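Local coordinates for E3 ubiquitin-protein ligase TRIM65 (PDB 7JL4), which acts as an E3 ubiquitin ligase in innate immunity, autophagy and inflammation, and restrains microRNAs by ubiquitinating TNRC6A, represented here by its PRY-SPRY (B30.2) domain, at residues H73-R78 and M142-A147. Sequence-based numbering, arbitrary orientation.
Sequences HYWEVR and MDLDLA
His-73 and Trp-75 pair with Leu-144 and Met-142 as two antiparallel hydrogen-bonded pairs, so all eight backbone N and O atoms of these residues are satisfied across the ladder. Leu-144 N to His-73 O, at 2.7 Å, is the shortest and straightest of the four bonds (172° at the hydrogen). Between these pairs Tyr-74 faces Asp-143; its backbone bonds instead to Asn-18 and Arg-20, and its CA sends a CH...O contact to Met-142 O.

Trp-75, with CG between its backbone N and carbonyl carbon (chi1 54°), swings its indole toward the partner strand. Met-142 SD lies 3.5 Å from Trp-75 NE1 in an oblique Met-aromatic contact, and Leu-144 CD2 meets the ring edge at CH2. These large apolar groups suit a buried face, but Trp-75 NE1 is left without a hydrogen-bond partner. On this face too, His-73 NE2 donates to Ala-70 O and ND1 accepts from Arg-20.

The other face suits polar tips that find partners: Tyr-74 OH donates to Glu-76 OE2, which also accepts from Trp-16, OE1 bridges to Arg-12, and His-72 holds Asp-143 OD1.

In this SPRY beta-sandwich, strand 150-155 flanks 139-145, strand 185-188 joins beyond Tyr-74, helix 10-15 packs on Tyr-74 and Asp-143, and Pro-176 of the opposing sheet meets Trp-75.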
ATOM      1  N   HIS A  73      12.221   2.585  -7.232  1.00 17.09           N
ATOM      2  CA  HIS A  73      10.831   2.704  -7.659  1.00 19.04           C
ATOM      3  C   HIS A  73      10.064   3.550  -6.648  1.00 18.59           C
ATOM      4  O   HIS A  73      10.307   3.440  -5.444  1.00 20.49           O
ATOM      5  CB  HIS A  73      10.187   1.302  -7.787  1.00 14.39           C
ATOM      6  CG  HIS A  73      11.051   0.333  -8.544  1.00 19.01           C
ATOM      7  ND1 HIS A  73      11.141   0.365  -9.919  1.00 16.38           N
ATOM      8  CD2 HIS A  73      11.926  -0.612  -8.130  1.00 18.37           C
ATOM      9  CE1 HIS A  73      12.000  -0.556 -10.325  1.00 22.45           C
ATOM     10  NE2 HIS A  73      12.498  -1.160  -9.260  1.00 21.05           N
ATOM     11  N   TYR A  74       9.139   4.382  -7.134  1.00 18.59           N
ATOM     12  CA  TYR A  74       8.383   5.279  -6.260  1.00 19.21           C
ATOM     13  C   TYR A  74       6.969   5.409  -6.804  1.00 25.28           C
ATOM     14  O   TYR A  74       6.773   5.493  -8.020  1.00 19.12           O
ATOM     15  CB  TYR A  74       9.036   6.678  -6.167  1.00 18.06           C
ATOM     16  CG  TYR A  74       8.222   7.687  -5.370  1.00 22.59           C
ATOM     17  CD1 TYR A  74       8.253   7.683  -3.977  1.00 17.41           C
ATOM     18  CD2 TYR A  74       7.401   8.623  -6.014  1.00 22.52           C
ATOM     19  CE1 TYR A  74       7.505   8.619  -3.237  1.00 20.52           C
ATOM     20  CE2 TYR A  74       6.623   9.542  -5.284  1.00 20.52           C
ATOM     21  CZ  TYR A  74       6.688   9.520  -3.884  1.00 21.68           C
ATOM     22  OH  TYR A  74       5.963  10.418  -3.111  1.00 22.54           O
ATOM     23  N   TRP A  75       5.986   5.456  -5.906  1.00 18.72           N
ATOM     24  CA  TRP A  75       4.615   5.710  -6.326  1.00 18.36           C
ATOM     25  C   TRP A  75       3.857   6.364  -5.184  1.00 21.46           C
ATOM     26  O   TRP A  75       4.293   6.347  -4.023  1.00 19.84           O
ATOM     27  CB  TRP A  75       3.883   4.432  -6.766  1.00 19.79           C
ATOM     28  CG  TRP A  75       3.908   3.350  -5.728  1.00 25.62           C
ATOM     29  CD1 TRP A  75       3.022   3.183  -4.679  1.00 25.29           C
ATOM     30  CD2 TRP A  75       4.889   2.301  -5.594  1.00 20.81           C
ATOM     31  NE1 TRP A  75       3.388   2.084  -3.923  1.00 23.73           N
ATOM     32  CE2 TRP A  75       4.524   1.527  -4.459  1.00 23.69           C
ATOM     33  CE3 TRP A  75       6.022   1.926  -6.332  1.00 22.90           C
ATOM     34  CZ2 TRP A  75       5.259   0.408  -4.041  1.00 21.66           C
ATOM     35  CZ3 TRP A  75       6.769   0.803  -5.910  1.00 23.13           C
ATOM     36  CH2 TRP A  75       6.373   0.059  -4.775  1.00 26.67           C
ATOM     37  N   GLU A  76       2.714   6.951  -5.543  1.00 22.01           N
ATOM     38  CA  GLU A  76       1.852   7.645  -4.599  1.00 19.34           C
ATOM     39  C   GLU A  76       0.441   7.077  -4.660  1.00 25.54           C
ATOM     40  O   GLU A  76      -0.033   6.644  -5.711  1.00 21.08           O
ATOM     41  CB  GLU A  76       1.842   9.158  -4.868  1.00 21.06           C
ATOM     42  CG  GLU A  76       3.182   9.802  -4.502  1.00 21.39           C
ATOM     43  CD  GLU A  76       3.317  11.242  -4.956  1.00 25.24           C
ATOM     44  OE1 GLU A  76       2.371  11.772  -5.575  1.00 26.77           O
ATOM     45  OE2 GLU A  76       4.355  11.872  -4.634  1.00 25.21           O
ATOM     46  N   VAL A  77      -0.220   7.085  -3.509  1.00 23.08           N
ATOM     47  CA  VAL A  77      -1.554   6.521  -3.321  0.73 22.59           C
ATOM     48  C   VAL A  77      -2.375   7.531  -2.534  1.00 24.79           C
ATOM     49  O   VAL A  77      -1.858   8.132  -1.585  1.00 26.52           O
ATOM     50  CB  VAL A  77      -1.493   5.183  -2.548  0.73 26.42           C
ATOM     51  CG1 VAL A  77      -2.898   4.635  -2.280  0.73 24.99           C
ATOM     52  CG2 VAL A  77      -0.633   4.163  -3.271  0.73 23.14           C
ATOM     53  N   ARG A  78      -3.642   7.713  -2.897  1.00 23.58           N
ATOM     54  CA  ARG A  78      -4.547   8.542  -2.103  1.00 25.59           C
ATOM     55  C   ARG A  78      -5.570   7.677  -1.374  1.00 27.27           C
ATOM     56  O   ARG A  78      -6.269   6.877  -1.999  1.00 27.64           O
ATOM     57  CB  ARG A  78      -5.272   9.572  -2.957  1.00 27.11           C
ATOM     58  CG  ARG A  78      -6.232  10.409  -2.089  1.00 27.97           C
ATOM     59  CD  ARG A  78      -6.693  11.675  -2.737  1.00 40.98           C
ATOM     60  NE  ARG A  78      -5.627  12.656  -2.944  1.00 43.23           N
ATOM     61  CZ  ARG A  78      -5.168  13.476  -1.999  1.00 38.65           C
ATOM     62  NH1 ARG A  78      -5.648  13.416  -0.764  1.00 37.14           N
ATOM     63  NH2 ARG A  78      -4.215  14.348  -2.287  1.00 39.68           N
ATOM     64  N   MET A 142       5.444   5.776  -1.414  1.00 16.26           N
ATOM     65  CA  MET A 142       6.317   4.651  -1.097  1.00 16.56           C
ATOM     66  C   MET A 142       7.522   4.691  -2.022  1.00 20.09           C
ATOM     67  O   MET A 142       7.365   4.603  -3.246  1.00 20.73           O
ATOM     68  CB  MET A 142       5.573   3.322  -1.217  1.00 17.59           C
ATOM     69  CG  MET A 142       4.416   3.203  -0.181  1.00 20.82           C
ATOM     70  SD  MET A 142       3.385   1.758  -0.486  1.00 24.73           S
ATOM     71  CE  MET A 142       4.530   0.432  -0.163  1.00 17.47           C
ATOM     72  N   ASP A 143       8.710   4.811  -1.425  1.00 19.00           N
ATOM     73  CA  ASP A 143       9.995   4.880  -2.132  1.00 22.68           C
ATOM     74  C   ASP A 143      10.766   3.599  -1.846  1.00 23.00           C
ATOM     75  O   ASP A 143      11.195   3.374  -0.710  1.00 24.09           O
ATOM     76  CB  ASP A 143      10.794   6.097  -1.671  1.00 24.15           C
ATOM     77  CG  ASP A 143      12.027   6.330  -2.520  1.00 32.23           C
ATOM     78  OD1 ASP A 143      11.914   6.270  -3.763  1.00 25.14           O
ATOM     79  OD2 ASP A 143      13.091   6.588  -1.935  1.00 36.99           O
ATOM     80  N   LEU A 144      10.960   2.778  -2.881  1.00 22.64           N
ATOM     81  CA  LEU A 144      11.526   1.436  -2.768  1.00 19.27           C
ATOM     82  C   LEU A 144      12.876   1.444  -3.470  1.00 24.09           C
ATOM     83  O   LEU A 144      12.925   1.373  -4.699  1.00 21.41           O
ATOM     84  CB  LEU A 144      10.590   0.419  -3.413  1.00 18.57           C
ATOM     85  CG  LEU A 144      10.924  -1.044  -3.196  1.00 24.26           C
ATOM     86  CD1 LEU A 144      10.959  -1.335  -1.679  1.00 26.78           C
ATOM     87  CD2 LEU A 144       9.850  -1.911  -3.880  1.00 23.32           C
ATOM     88  N   ASP A 145      13.962   1.537  -2.705  1.00 20.18           N
ATOM     89  CA  ASP A 145      15.318   1.586  -3.278  1.00 24.70           C
ATOM     90  C   ASP A 145      15.905   0.189  -3.145  1.00 26.54           C
ATOM     91  O   ASP A 145      16.446  -0.189  -2.098  1.00 23.96           O
ATOM     92  CB  ASP A 145      16.168   2.654  -2.598  1.00 27.11           C
ATOM     93  CG  ASP A 145      17.603   2.723  -3.127  1.00 33.83           C
ATOM     94  OD1 ASP A 145      18.079   1.794  -3.816  1.00 31.82           O
ATOM     95  OD2 ASP A 145      18.262   3.750  -2.865  1.00 33.57           O
ATOM     96  N   LEU A 146      15.795  -0.593  -4.217  1.00 22.32           N
ATOM     97  CA  LEU A 146      16.212  -1.980  -4.114  1.00 23.27           C
ATOM     98  C   LEU A 146      17.700  -2.139  -4.358  1.00 28.18           C
ATOM     99  O   LEU A 146      18.229  -3.243  -4.188  1.00 31.88           O
ATOM    100  CB  LEU A 146      15.392  -2.844  -5.080  1.00 27.12           C
ATOM    101  CG  LEU A 146      13.907  -2.815  -4.752  1.00 25.87           C
ATOM    102  CD1 LEU A 146      13.133  -3.667  -5.742  1.00 26.53           C
ATOM    103  CD2 LEU A 146      13.656  -3.307  -3.279  1.00 23.19           C
ATOM    104  N   ALA A 147      18.387  -1.062  -4.730  1.00 27.18           N
ATOM    105  CA  ALA A 147      19.845  -1.094  -4.717  1.00 30.34           C
ATOM    106  C   ALA A 147      20.366  -1.113  -3.286  1.00 34.76           C
ATOM    107  O   ALA A 147      21.265  -1.889  -2.947  1.00 37.25           O
ATOM    108  CB  ALA A 147      20.403   0.104  -5.472  1.00 34.44           C
TER